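Local coordinates for protein putative agmatine deiminase (Streptococcus mutans, PDB 2EWO) that probably hydrolyses agmatine to N-carbamoylputrescine and ammonia, acting as an agmatine deiminase, at residues A[13-18]-A[106-111]; A[37-42]-A[283-288]; A[112-117]-A[149-154]. One frame throughout, in Å; residues are numbered along the deposited sequence.

Contact 1: residues A[13-18]-A[106-111]; sequences DGFRMP and LVNDKG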
loop_
_atom_site.group_PDB
_atom_site.type_symbol
_atom_site.label_atom_id
_atom_site.label_comp_id
_atom_site.label_asym_id
_atom_site.label_seq_id
_atom_site.Cartn_x
_atom_site.Cartn_y
_atom_site.Cartn_z
ATOM N N ASP A 13 -27.093 30.024 2.562
ATOM C CA ASP A 13 -27.427 29.258 1.356
ATOM C C ASP A 13 -28.778 28.551 1.430
ATOM O O ASP A 13 -29.252 28.005 0.434
ATOM C CB ASP A 13 -26.323 28.233 1.068
ATOM C CG ASP A 13 -25.035 28.880 0.594
ATOM O OD1 ASP A 13 -24.655 29.924 1.160
ATOM O OD2 ASP A 13 -24.403 28.334 -0.337
ATOM N N GLY A 14 -29.391 28.565 2.611
ATOM C CA GLY A 14 -30.682 27.929 2.773
ATOM C C GLY A 14 -30.637 26.415 2.846
ATOM O O GLY A 14 -31.382 25.736 2.139
ATOM N N PHE A 15 -29.745 25.878 3.675
ATOM C CA PHE A 15 -29.648 24.431 3.854
ATOM C C PHE A 15 -29.679 24.138 5.344
ATOM O O PHE A 15 -29.404 25.019 6.157
ATOM C CB PHE A 15 -28.364 23.870 3.238
ATOM C CG PHE A 15 -28.372 23.841 1.735
ATOM C CD1 PHE A 15 -28.380 25.027 0.999
ATOM C CD2 PHE A 15 -28.351 22.628 1.050
ATOM C CE1 PHE A 15 -28.362 25.007 -0.392
ATOM C CE2 PHE A 15 -28.336 22.598 -0.344
ATOM C CZ PHE A 15 -28.339 23.792 -1.066
ATOM N N ARG A 16 -30.011 22.900 5.695
ATOM C CA ARG A 16 -30.116 22.499 7.097
ATOM C C ARG A 16 -30.029 20.996 7.281
ATOM O O ARG A 16 -30.676 20.237 6.560
ATOM C CB ARG A 16 -31.456 22.973 7.679
ATOM C CG ARG A 16 -32.654 22.711 6.754
ATOM C CD ARG A 16 -33.999 22.903 7.441
ATOM N NE ARG A 16 -34.407 21.717 8.193
ATOM C CZ ARG A 16 -34.847 20.590 7.640
ATOM N NH1 ARG A 16 -34.947 20.494 6.322
ATOM N NH2 ARG A 16 -35.174 19.549 8.399
HETATM N N MSE A 17 -29.234 20.568 8.256
HETATM C CA MSE A 17 -29.115 19.150 8.537
HETATM C C MSE A 17 -30.501 18.704 8.996
HETATM O O MSE A 17 -30.973 19.124 10.058
HETATM C CB MSE A 17 -28.093 18.899 9.646
HETATM C CG MSE A 17 -28.062 17.445 10.121
HETATM SE SE MSE A 17 -26.784 17.078 11.567
HETATM C CE MSE A 17 -26.498 15.166 11.284
ATOM N N PRO A 18 -31.169 17.852 8.197
ATOM C CA PRO A 18 -32.505 17.328 8.474
ATOM C C PRO A 18 -32.412 16.274 9.556
ATOM O O PRO A 18 -31.376 15.635 9.698
ATOM C CB PRO A 18 -32.896 16.720 7.143
ATOM C CG PRO A 18 -31.613 16.061 6.753
ATOM C CD PRO A 18 -30.607 17.185 7.006
ATOM N N LEU A 106 -26.715 17.986 3.986
ATOM C CA LEU A 106 -27.614 19.102 4.198
ATOM C C LEU A 106 -28.690 19.043 3.133
ATOM O O LEU A 106 -28.641 18.207 2.230
ATOM C CB LEU A 106 -26.857 20.430 4.090
ATOM C CG LEU A 106 -25.664 20.643 5.027
ATOM C CD1 LEU A 106 -24.895 21.859 4.578
ATOM C CD2 LEU A 106 -26.134 20.806 6.464
ATOM N N VAL A 107 -29.665 19.934 3.233
ATOM C CA VAL A 107 -30.740 19.963 2.261
ATOM C C VAL A 107 -31.384 21.344 2.274
ATOM O O VAL A 107 -31.433 22.007 3.305
ATOM C CB VAL A 107 -31.775 18.876 2.585
ATOM C CG1 VAL A 107 -32.332 19.092 3.976
ATOM C CG2 VAL A 107 -32.876 18.887 1.534
ATOM N N ASN A 108 -31.852 21.781 1.112
ATOM C CA ASN A 108 -32.477 23.089 0.977
ATOM C C ASN A 108 -33.996 22.958 0.878
ATOM O O ASN A 108 -34.714 23.943 0.684
ATOM C CB ASN A 108 -31.899 23.810 -0.253
ATOM C CG ASN A 108 -32.112 23.035 -1.554
ATOM O OD1 ASN A 108 -32.014 21.810 -1.586
ATOM N ND2 ASN A 108 -32.384 23.753 -2.629
ATOM N N ASP A 109 -34.468 21.723 1.014
ATOM C CA ASP A 109 -35.892 21.412 0.973
ATOM C C ASP A 109 -36.486 21.761 -0.381
ATOM O O ASP A 109 -37.675 22.055 -0.496
ATOM C CB ASP A 109 -36.625 22.176 2.087
ATOM C CG ASP A 109 -36.071 21.860 3.485
ATOM O OD1 ASP A 109 -35.895 20.652 3.799
ATOM O OD2 ASP A 109 -35.831 22.819 4.267
ATOM N N LYS A 110 -35.646 21.708 -1.407
ATOM C CA LYS A 110 -36.059 22.040 -2.765
ATOM C C LYS A 110 -35.491 21.026 -3.737
ATOM O O LYS A 110 -35.554 21.210 -4.958
ATOM C CB LYS A 110 -35.538 23.424 -3.119
ATOM C CG LYS A 110 -35.960 24.501 -2.154
ATOM C CD LYS A 110 -34.925 25.589 -2.117
ATOM C CE LYS A 110 -35.532 26.945 -1.790
ATOM N NZ LYS A 110 -36.215 27.583 -2.968
ATOM N N GLY A 111 -34.917 19.963 -3.174
ATOM C CA GLY A 111 -34.329 18.905 -3.977
ATOM C C GLY A 111 -32.811 18.801 -3.906
ATOM O O GLY A 111 -32.264 17.697 -3.891
#

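Contact 2: residues A[37-42]-A[283-288]; sequences NWRLGA and LQEAAT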
loop_
_atom_site.group_PDB
_atom_site.type_symbol
_atom_site.label_atom_id
_atom_site.label_comp_id
_atom_site.label_asym_id
_atom_site.label_seq_id
_atom_site.Cartn_x
_atom_site.Cartn_y
_atom_site.Cartn_z
ATOM N N ASN A 37 -6.695 -2.000 16.962
ATOM C CA ASN A 37 -7.925 -1.812 17.715
ATOM C C ASN A 37 -8.883 -3.004 17.757
ATOM O O ASN A 37 -9.524 -3.241 18.778
ATOM C CB ASN A 37 -8.671 -0.598 17.173
ATOM C CG ASN A 37 -9.958 -0.336 17.911
ATOM O OD1 ASN A 37 -10.936 0.124 17.320
ATOM N ND2 ASN A 37 -9.969 -0.614 19.208
ATOM N N TRP A 38 -8.991 -3.748 16.661
ATOM C CA TRP A 38 -9.897 -4.886 16.621
ATOM C C TRP A 38 -9.188 -6.217 16.827
ATOM O O TRP A 38 -8.196 -6.520 16.164
ATOM C CB TRP A 38 -10.664 -4.897 15.299
ATOM C CG TRP A 38 -11.284 -3.564 14.958
ATOM C CD1 TRP A 38 -10.773 -2.612 14.128
ATOM C CD2 TRP A 38 -12.527 -3.038 15.448
ATOM N NE1 TRP A 38 -11.618 -1.532 14.065
ATOM C CE2 TRP A 38 -12.703 -1.766 14.865
ATOM C CE3 TRP A 38 -13.507 -3.519 16.324
ATOM C CZ2 TRP A 38 -13.819 -0.968 15.125
ATOM C CZ3 TRP A 38 -14.620 -2.722 16.583
ATOM C CH2 TRP A 38 -14.766 -1.460 15.984
ATOM N N ARG A 39 -9.715 -7.019 17.748
ATOM C CA ARG A 39 -9.115 -8.307 18.060
ATOM C C ARG A 39 -9.297 -9.321 16.956
ATOM O O ARG A 39 -10.172 -9.182 16.107
ATOM C CB ARG A 39 -9.701 -8.860 19.353
ATOM C CG ARG A 39 -11.123 -9.373 19.229
ATOM C CD ARG A 39 -11.684 -9.744 20.599
ATOM N NE ARG A 39 -13.013 -10.330 20.501
ATOM C CZ ARG A 39 -13.239 -11.624 20.327
ATOM N NH1 ARG A 39 -12.227 -12.477 20.238
ATOM N NH2 ARG A 39 -14.481 -12.059 20.226
ATOM N N LEU A 40 -8.450 -10.340 16.987
ATOM C CA LEU A 40 -8.491 -11.411 16.005
ATOM C C LEU A 40 -8.528 -10.910 14.561
ATOM O O LEU A 40 -9.442 -11.230 13.803
ATOM C CB LEU A 40 -9.699 -12.320 16.274
ATOM C CG LEU A 40 -9.653 -13.287 17.467
ATOM C CD1 LEU A 40 -8.441 -14.206 17.334
ATOM C CD2 LEU A 40 -9.588 -12.513 18.761
ATOM N N GLY A 41 -7.531 -10.121 14.183
ATOM C CA GLY A 41 -7.472 -9.612 12.823
ATOM C C GLY A 41 -8.696 -8.845 12.368
ATOM O O GLY A 41 -8.816 -8.521 11.185
ATOM N N ALA A 42 -9.593 -8.549 13.306
ATOM C CA ALA A 42 -10.825 -7.811 13.027
ATOM C C ALA A 42 -11.901 -8.671 12.361
ATOM O O ALA A 42 -12.998 -8.187 12.035
ATOM C CB ALA A 42 -10.526 -6.583 12.162
ATOM N N LEU A 283 -14.132 -7.462 27.756
ATOM C CA LEU A 283 -13.230 -7.693 26.636
ATOM C C LEU A 283 -12.477 -9.002 26.820
ATOM O O LEU A 283 -11.858 -9.238 27.859
ATOM C CB LEU A 283 -12.234 -6.531 26.524
ATOM C CG LEU A 283 -11.358 -6.405 25.271
ATOM C CD1 LEU A 283 -10.318 -7.500 25.220
ATOM C CD2 LEU A 283 -12.243 -6.449 24.047
ATOM N N GLN A 284 -12.540 -9.857 25.807
ATOM C CA GLN A 284 -11.841 -11.132 25.860
ATOM C C GLN A 284 -10.830 -11.236 24.730
ATOM O O GLN A 284 -10.892 -10.484 23.756
ATOM C CB GLN A 284 -12.833 -12.280 25.748
ATOM C CG GLN A 284 -13.664 -12.508 26.980
ATOM C CD GLN A 284 -14.675 -13.618 26.779
ATOM O OE1 GLN A 284 -15.247 -14.133 27.738
ATOM N NE2 GLN A 284 -14.905 -13.987 25.522
ATOM N N GLU A 285 -9.901 -12.175 24.867
ATOM C CA GLU A 285 -8.872 -12.400 23.858
ATOM C C GLU A 285 -8.140 -11.097 23.496
ATOM O O GLU A 285 -7.817 -10.867 22.333
ATOM C CB GLU A 285 -9.501 -13.002 22.591
ATOM C CG GLU A 285 -10.769 -13.857 22.805
ATOM C CD GLU A 285 -10.499 -15.252 23.352
ATOM O OE1 GLU A 285 -9.748 -16.016 22.701
ATOM O OE2 GLU A 285 -11.053 -15.589 24.426
ATOM N N ALA A 286 -7.877 -10.255 24.495
ATOM C CA ALA A 286 -7.191 -8.974 24.292
ATOM C C ALA A 286 -5.755 -9.088 23.761
ATOM O O ALA A 286 -5.188 -8.107 23.282
ATOM C CB ALA A 286 -7.191 -8.182 25.599
ATOM N N ALA A 287 -5.174 -10.282 23.855
ATOM C CA ALA A 287 -3.810 -10.537 23.400
ATOM C C ALA A 287 -3.629 -10.385 21.886
ATOM O O ALA A 287 -2.567 -9.980 21.421
ATOM C CB ALA A 287 -3.381 -11.938 23.828
ATOM N N THR A 288 -4.659 -10.720 21.117
ATOM C CA THR A 288 -4.576 -10.623 19.670
ATOM C C THR A 288 -4.681 -9.180 19.201
ATOM O O THR A 288 -4.831 -8.926 18.006
ATOM C CB THR A 288 -5.694 -11.439 18.978
ATOM O OG1 THR A 288 -6.969 -10.836 19.247
ATOM C CG2 THR A 288 -5.682 -12.876 19.477
HETATM O O HOH W 1 -6.116 -8.470 15.691
#

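Contact 3: residues A[112-117]-A[149-154]; sequences DLRAVD and GVDSYK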
loop_
_atom_site.group_PDB
_atom_site.type_symbol
_atom_site.label_atom_id
_atom_site.label_comp_id
_atom_site.label_asym_id
_atom_site.label_seq_id
_atom_site.Cartn_x
_atom_site.Cartn_y
_atom_site.Cartn_z
ATOM N N ASP A 112 -32.137 19.949 -3.865
ATOM C CA ASP A 112 -30.676 20.000 -3.813
ATOM C C ASP A 112 -30.113 19.323 -2.548
ATOM O O ASP A 112 -30.715 19.384 -1.474
ATOM C CB ASP A 112 -30.191 21.465 -3.883
ATOM C CG ASP A 112 -30.827 22.264 -5.044
ATOM O OD1 ASP A 112 -31.389 21.647 -5.987
ATOM O OD2 ASP A 112 -30.754 23.519 -5.014
ATOM N N LEU A 113 -28.964 18.668 -2.690
ATOM C CA LEU A 113 -28.303 18.000 -1.566
ATOM C C LEU A 113 -26.873 18.517 -1.431
ATOM O O LEU A 113 -26.047 18.314 -2.316
ATOM C CB LEU A 113 -28.267 16.482 -1.773
ATOM C CG LEU A 113 -27.455 15.697 -0.724
ATOM C CD1 LEU A 113 -28.148 15.764 0.626
ATOM C CD2 LEU A 113 -27.297 14.249 -1.160
ATOM N N ARG A 114 -26.596 19.178 -0.314
ATOM C CA ARG A 114 -25.281 19.730 -0.036
ATOM C C ARG A 114 -24.647 18.924 1.097
ATOM O O ARG A 114 -25.062 17.800 1.359
ATOM C CB ARG A 114 -25.440 21.176 0.392
ATOM C CG ARG A 114 -24.592 22.137 -0.365
ATOM C CD ARG A 114 -25.328 22.780 -1.507
ATOM N NE ARG A 114 -25.141 24.224 -1.434
ATOM C CZ ARG A 114 -25.200 25.050 -2.472
ATOM N NH1 ARG A 114 -25.452 24.577 -3.689
ATOM N NH2 ARG A 114 -24.988 26.350 -2.290
ATOM N N ALA A 115 -23.647 19.491 1.769
ATOM C CA ALA A 115 -22.984 18.809 2.894
ATOM C C ALA A 115 -21.953 19.688 3.602
ATOM O O ALA A 115 -21.477 20.674 3.051
ATOM C CB ALA A 115 -22.319 17.512 2.426
ATOM N N VAL A 116 -21.614 19.331 4.833
ATOM C CA VAL A 116 -20.629 20.096 5.579
ATOM C C VAL A 116 -19.531 19.149 6.021
ATOM O O VAL A 116 -19.773 18.229 6.798
ATOM C CB VAL A 116 -21.244 20.785 6.822
ATOM C CG1 VAL A 116 -22.156 19.825 7.547
ATOM C CG2 VAL A 116 -20.137 21.256 7.760
ATOM N N ASP A 117 -18.329 19.366 5.501
ATOM C CA ASP A 117 -17.193 18.525 5.850
ATOM C C ASP A 117 -16.398 19.202 6.962
ATOM O O ASP A 117 -15.864 20.295 6.778
ATOM C CB ASP A 117 -16.322 18.290 4.606
ATOM C CG ASP A 117 -15.068 17.490 4.907
ATOM O OD1 ASP A 117 -15.019 16.797 5.949
ATOM O OD2 ASP A 117 -14.131 17.545 4.083
ATOM N N GLY A 149 -22.029 13.215 -6.149
ATOM C CA GLY A 149 -22.379 14.436 -6.847
ATOM C C GLY A 149 -23.034 15.448 -5.937
ATOM O O GLY A 149 -24.129 15.932 -6.222
ATOM N N VAL A 150 -22.354 15.774 -4.848
ATOM C CA VAL A 150 -22.874 16.719 -3.878
ATOM C C VAL A 150 -21.779 17.640 -3.371
ATOM O O VAL A 150 -20.768 17.182 -2.830
ATOM C CB VAL A 150 -23.535 15.964 -2.685
ATOM C CG1 VAL A 150 -22.754 14.709 -2.372
ATOM C CG2 VAL A 150 -23.610 16.856 -1.456
ATOM N N ASP A 151 -21.992 18.941 -3.552
ATOM C CA ASP A 151 -21.035 19.959 -3.123
ATOM C C ASP A 151 -20.854 19.904 -1.605
ATOM O O ASP A 151 -21.573 19.184 -0.920
ATOM C CB ASP A 151 -21.518 21.346 -3.569
ATOM C CG ASP A 151 -21.677 21.451 -5.095
ATOM O OD1 ASP A 151 -21.219 20.533 -5.809
ATOM O OD2 ASP A 151 -22.258 22.451 -5.586
ATOM N N SER A 152 -19.893 20.645 -1.071
ATOM C CA SER A 152 -19.678 20.605 0.362
ATOM C C SER A 152 -19.078 21.882 0.889
ATOM O O SER A 152 -18.473 22.648 0.145
ATOM C CB SER A 152 -18.760 19.442 0.722
ATOM O OG SER A 152 -17.490 19.618 0.120
ATOM N N TYR A 153 -19.265 22.098 2.188
ATOM C CA TYR A 153 -18.743 23.260 2.885
ATOM C C TYR A 153 -17.620 22.740 3.758
ATOM O O TYR A 153 -17.789 21.713 4.416
ATOM C CB TYR A 153 -19.805 23.882 3.793
ATOM C CG TYR A 153 -21.036 24.398 3.084
ATOM C CD1 TYR A 153 -22.070 23.536 2.704
ATOM C CD2 TYR A 153 -21.152 25.745 2.764
ATOM C CE1 TYR A 153 -23.188 24.005 2.011
ATOM C CE2 TYR A 153 -22.254 26.223 2.078
ATOM C CZ TYR A 153 -23.263 25.349 1.696
ATOM O OH TYR A 153 -24.292 25.831 0.929
ATOM N N LYS A 154 -16.484 23.437 3.771
ATOM C CA LYS A 154 -15.336 23.032 4.593
ATOM C C LYS A 154 -15.098 23.978 5.770
ATOM O O LYS A 154 -14.734 25.145 5.592
ATOM C CB LYS A 154 -14.062 22.957 3.749
ATOM C CG LYS A 154 -12.845 22.452 4.510
ATOM C CD LYS A 154 -13.053 21.018 4.976
ATOM C CE LYS A 154 -11.812 20.460 5.676
ATOM N NZ LYS A 154 -12.021 19.066 6.160
HETATM O O HOH W 2 -24.620 19.319 -4.575
#

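Contact 1: residues A[13-18]-A[106-111]
Phe15 and Arg16, in the irregular chain that follows helix 10-13, lie across the end of strand 104-107, an outermost strand of a mixed sheet, and meet Val107, Asn108 and Asp109 where that strand passes into a turn. The two chains run 104° apart, too steeply for continuous pairing, and a backbone hydrogen bond joins them, from Arg16 N to Val107 O at 2.9 Å. The same oxygen also receives a CA-H...O contact from Phe15 CA.

The Phe15 ring is covered on one face by Asn108. CB of Asn108 stands 3.6 Å from the ring centroid of Phe15, almost on its normal, a CH-pi contact. The amide of Asn108 is turned only 13° from the ring plane, and the two side chains lie side by side, pointing the same way. Phe15 CB meets Leu106 CB at 3.9 Å, which carries the apolar packing on along the strand.

Arg16 works differently. Its chain bends at chi3 (-83°), which sets NE aside from the line of the aliphatic part, and NH1 makes a salt bridge with OD1 of Asp109 at 2.7 Å, the oxygen lying at the guanidinium edge. Glu22 and the carbonyl of Gly169 take NH2 and NE, so all three guanidinium nitrogens have a partner. Pro18 CD rests on Val107 CG1 at 4.0 Å. The coil between helix 10-13 and strand 24-29 is thus packed over the end of strand 104-107, an edge strand of its mixed sheet within the chain, and joined to it by a backbone bond, the Phe15 face and the Arg16-Asp109 salt bridge.

Contact 2: residues A[37-42]-A[283-288]
Leu40 and Thr288 cross obliquely, and their meeting is organised by one hydroxyl. Leu40 N donates to Thr288 OG1 at 2.7 Å with a fairly straight N-H...O angle of 159°, while the hydroxyl itself donates to Glu285 O at 3.2 Å, nearly in line with that carbonyl. Thr288 holds OG1 between its backbone N and carbonyl carbon (chi1 68°), and CG2 is left to meet Leu40 CD1 at 3.7 Å.

Arg39 is extended from CG to NE and reaches over the turn of 283-288. Its CD passes Gln284 O at 3.3 Å, and NH1 comes up against CG of Glu285 at 3.3 Å rather than the acid group; the guanidinium and carboxylate planes are 64° apart. The ionic partner of Arg39 is Glu351, met by NH2.

A water ties the backbones together, accepting from Gly41 N and donating to Trp38 O and Thr288 O. A second subunit, another copy of the protein, packs its Leu40 on Leu40 and its Lys43 on Thr288. The contact thus sits at a subunit interface, joining the loop ahead of helix 43-57, with Ala42 at the N-cap position, to the 3-10 turn that follows strand 281-282.

Contact 3: residues A[112-117]-A[149-154]
Ala115 and Tyr153 set the register of two parallel strands. Tyr153 N donates to Ala115 O at 2.8 Å, and Tyr153 O in turn accepts from Asp117 N at 2.6 Å, so Tyr153 is bonded to the residues on both sides of its bridge partner, Val116. Nearer the strand starts, a water bridges the two chains, donating to Leu113 O and accepting from Asp151 N.

Side chains extend the pairing. Arg114 NE donates to Tyr153 OH at 3.0 Å; the oxygen lies in the guanidinium plane, although ring and guanidinium are inclined by 52°. One oxygen of Asp13, OD2, engages both groups, in a salt bridge with Arg114 NH2 and a weak hydrogen bond with Tyr153 OH, consistent with its fixing their placement. Asp117 and Lys154 project from the other face. The lysine chain bends at chi2 (63°), placing CD 3.7 Å from Asp117 OD2, and Lys154 NZ makes a weak, salt-bridged contact with that oxygen at 3.3 Å; Arg4 also pairs with the carboxylate, and the ammonium is bonded to Trp118 O.

Val150 CG2 packs 4.1 Å from Ala115 CB and equally far from Leu113 CG. Behind them, Cys145 of helix 137-146 touches Ala115 and Val150. Strand 113-119, that helix and strand 152-155 make up a beta-alpha-beta crossover, whose two parallel strands are neighbours in the sheet.

From the N terminus, the chain first lays down 13-18 and then 37-42; it returns at 106-111 to close contact 1, so this loop crosses the much longer one that contact 2 closes at 283-288. Contact 3 opens at once afterwards, at 112-117, and closes at 149-154, wholly within the span of contact 2. Contacts 1 and 3 share a sheet through the adjacent strands 104-107 and 113-119, with centres about 10 Å apart, and Phe15 also packs against Arg114. Contact 2 lies on the opposite side of the chain's centre, its own centre about 42 Å from that of contact 1, and ties peripheral loops beside another subunit.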